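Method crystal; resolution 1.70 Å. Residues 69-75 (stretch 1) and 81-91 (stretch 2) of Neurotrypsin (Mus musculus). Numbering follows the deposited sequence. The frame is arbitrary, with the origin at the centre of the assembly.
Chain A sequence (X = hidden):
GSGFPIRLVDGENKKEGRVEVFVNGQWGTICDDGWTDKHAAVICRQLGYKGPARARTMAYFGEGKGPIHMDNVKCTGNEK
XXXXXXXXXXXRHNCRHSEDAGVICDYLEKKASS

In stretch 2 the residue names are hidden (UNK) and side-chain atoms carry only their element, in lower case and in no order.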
# COMPACT_ATOMS: atom_id res chain seq x y z
N HIS A 69 8.98 3.35 -3.24
CA HIS A 69 9.01 4.67 -2.60
C HIS A 69 9.07 4.55 -1.09
O HIS A 69 9.64 5.49 -0.44
CB HIS A 69 7.81 5.51 -2.99
CG HIS A 69 7.90 6.09 -4.34
ND1 HIS A 69 9.04 6.71 -4.78
CD2 HIS A 69 6.97 6.24 -5.31
CE1 HIS A 69 8.84 7.21 -5.97
NE2 HIS A 69 7.54 6.93 -6.34
N MET A 70 8.42 3.53 -0.51
CA MET A 70 8.36 3.46 0.95
C MET A 70 8.62 2.00 1.33
O MET A 70 8.17 1.07 0.62
CB MET A 70 7.00 3.93 1.50
CG MET A 70 6.50 5.21 0.87
SD MET A 70 4.77 5.65 1.28
CE MET A 70 4.75 7.36 0.78
N ASP A 71 9.33 1.84 2.44
CA ASP A 71 10.02 0.60 2.89
C ASP A 71 9.39 0.08 4.17
O ASP A 71 9.21 -1.16 4.29
CB ASP A 71 11.50 0.83 3.23
CG ASP A 71 12.43 0.95 2.03
OD1 ASP A 71 12.44 0.01 1.19
OD2 ASP A 71 13.13 2.00 1.96
N ASN A 72 9.05 0.98 5.10
CA ASN A 72 8.52 0.56 6.38
C ASN A 72 7.60 1.62 6.94
O ASN A 72 8.00 2.43 7.76
CB ASN A 72 9.62 0.32 7.43
CG ASN A 72 9.75 -1.14 7.79
OD1 ASN A 72 9.06 -1.63 8.69
ND2 ASN A 72 10.61 -1.84 7.08
N VAL A 73 6.34 1.53 6.56
CA VAL A 73 5.33 2.45 6.99
C VAL A 73 4.78 1.92 8.31
O VAL A 73 4.58 0.70 8.36
CB VAL A 73 4.23 2.51 5.90
CG1 VAL A 73 3.12 3.47 6.26
CG2 VAL A 73 4.79 2.84 4.53
N LYS A 74 4.60 2.78 9.32
CA LYS A 74 3.90 2.45 10.57
C LYS A 74 2.55 3.18 10.58
O LYS A 74 2.51 4.36 10.44
CB LYS A 74 4.70 2.85 11.82
CG LYS A 74 4.17 2.28 13.13
CD LYS A 74 5.12 2.46 14.32
CE LYS A 74 4.48 2.06 15.63
NZ LYS A 74 5.49 1.83 16.70
N CYS A 75 1.46 2.43 10.65
CA CYS A 75 0.09 2.96 10.65
C CYS A 75 -0.55 2.43 11.96
O CYS A 75 -0.35 1.25 12.31
CB CYS A 75 -0.72 2.48 9.43
SG CYS A 75 -0.28 3.25 7.82
N UNK A 81 -5.34 9.05 5.76
CA UNK A 81 -4.50 9.20 4.55
C UNK A 81 -3.12 8.63 4.85
O UNK A 81 -2.63 8.73 5.97
c UNK A 81 -4.39 10.63 4.12
N UNK A 82 -2.51 8.05 3.81
CA UNK A 82 -1.22 7.40 3.92
C UNK A 82 -0.19 8.39 4.47
O UNK A 82 0.66 7.99 5.29
c UNK A 82 0.58 5.02 3.42
c UNK A 82 0.56 6.21 2.50
c UNK A 82 0.88 5.82 1.06
c UNK A 82 -0.79 6.92 2.54
N UNK A 83 -0.32 9.65 4.06
CA UNK A 83 0.63 10.74 4.44
C UNK A 83 0.71 10.90 5.95
O UNK A 83 1.72 11.43 6.46
c UNK A 83 0.20 12.05 3.80
N UNK A 84 -0.37 10.55 6.65
CA UNK A 84 -0.44 10.73 8.13
C UNK A 84 0.20 9.53 8.84
O UNK A 84 0.37 9.53 10.03
c UNK A 84 -2.60 12.07 7.99
o UNK A 84 -1.91 13.01 7.62
c UNK A 84 -1.88 10.90 8.62
o UNK A 84 -3.83 12.00 7.81
N UNK A 85 0.47 8.44 8.12
CA UNK A 85 1.22 7.34 8.76
C UNK A 85 2.64 7.85 8.99
O UNK A 85 2.95 8.90 8.50
c UNK A 85 1.22 6.08 7.90
s UNK A 85 -0.46 5.43 7.74
N UNK A 86 3.47 7.11 9.72
CA UNK A 86 4.83 7.58 10.07
C UNK A 86 5.83 6.62 9.42
O UNK A 86 5.59 5.43 9.37
c UNK A 86 5.04 7.74 11.59
c UNK A 86 4.85 6.45 12.38
c UNK A 86 4.13 8.82 12.15
N UNK A 87 6.91 7.17 8.86
CA UNK A 87 8.00 6.37 8.27
C UNK A 87 8.86 5.83 9.41
O UNK A 87 8.81 6.36 10.52
c UNK A 87 8.76 7.21 7.24
n UNK A 87 7.36 10.88 4.02
c UNK A 87 8.03 9.14 5.68
c UNK A 87 7.00 9.58 4.64
c UNK A 87 7.88 7.67 6.07
N UNK A 88 9.58 4.73 9.15
CA UNK A 88 10.47 4.08 10.12
C UNK A 88 11.79 3.73 9.43
O UNK A 88 11.78 3.22 8.31
c UNK A 88 9.85 2.80 10.68
c UNK A 88 8.17 1.81 12.27
c UNK A 88 9.07 2.99 11.98
n UNK A 88 8.17 1.37 13.52
o UNK A 88 7.49 1.28 11.39
N UNK A 89 12.91 4.00 10.11
CA UNK A 89 14.23 3.45 9.76
C UNK A 89 14.44 2.14 10.53
O UNK A 89 15.22 2.07 11.48
o UNK A 89 15.49 6.68 9.16
c UNK A 89 15.52 5.46 8.88
o UNK A 89 15.66 5.01 7.72
c UNK A 89 15.36 4.46 10.01
N UNK A 90 13.71 1.11 10.09
CA UNK A 90 13.78 -0.28 10.60
C UNK A 90 14.22 -1.17 9.42
O UNK A 90 13.41 -1.88 8.83
c UNK A 90 12.44 -2.20 11.59
c UNK A 90 10.63 -0.06 12.90
c UNK A 90 12.04 0.14 12.43
c UNK A 90 12.43 -0.72 11.23
N UNK A 91 15.51 -1.11 9.08
CA UNK A 91 16.12 -1.94 8.04
C UNK A 91 17.13 -1.16 7.22
O UNK A 91 17.14 0.08 7.26

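Position 81 carries a single side-chain carbon and lies out of reach of stretch 1; it is Ala81. At position 82 four carbons fork at the second, and one branch end lies 3.9 Å from Met70 SD while the other lies 4.1 Å from Val73 CG1. This is a leucine, Leu82, whose CA-to-CB bond points sideways although its end comes nearer to stretch 1. Position 83 again has one carbon, directed away from stretch 1, and is Ala83. Position 84 has two carbons, the second bearing two oxygens, and touches nothing on stretch 1: a carboxylate of this length is aspartate, Asp84. Its backbone N donates to Ala81 O at 3.0 Å, a bond reaching back from the 3-10 segment of 82 to 84 to the residue before it.

Position 85 has one carbon followed by a sulfur, which sits 2.2 Å from Cys75 SG. That distance fits a covalent bond, and the residue is Cys85. At position 86 one carbon carries two others; one of these branch carbons lies 3.6 Å from Lys74 CB. The beta-branched, three-carbon side chain is valine, Val86. Position 87 shows four carbons in a row ending in nitrogen, with no close side-chain contact to stretch 1, and is Lys87. At position 88 three carbons end in one oxygen and one nitrogen, the oxygen 3.2 Å from Lys74 CB; the atoms describe a primary amide, Gln88. Its CB also lies 4.1 Å from Asn72 CB.

Position 89 has two carbons, the second with two oxygens, and points away: Asp89. Position 90 has four carbons, forked at the first with one arm two carbons long, and its CB lies 4.3 Å from Asn72 OD1. This is Ile90. Position 91 has no side-chain atoms, and its phi/psi of 141/165° would jam a CB against the preceding carbonyl oxygen, which calls for Gly91.

The contact combines backbone pairing with a covalent tie. Lys74 and Val86 form an antiparallel hydrogen-bonded pair, with Lys74 N to Val86 O at 2.8 Å and Val86 N to Lys74 O at 3.0 Å, both nearly straight. A weak bond from Gln88 N to Asn72 O, 3.1 Å but bent to 122°, adds a further backbone contact. Next to the strong pair, the Cys75–Cys85 disulfide, with chi3 of 102°, fixes the two backbones together. Val73 CG1 packs 3.6 Å from Cys85 CB, and Met70 and Val73 meet Leu82 in a buried apolar cluster, whereas Lys74 and Val86 share a more exposed face.

Stretch 2 (81-91) ALADCVKQDIG
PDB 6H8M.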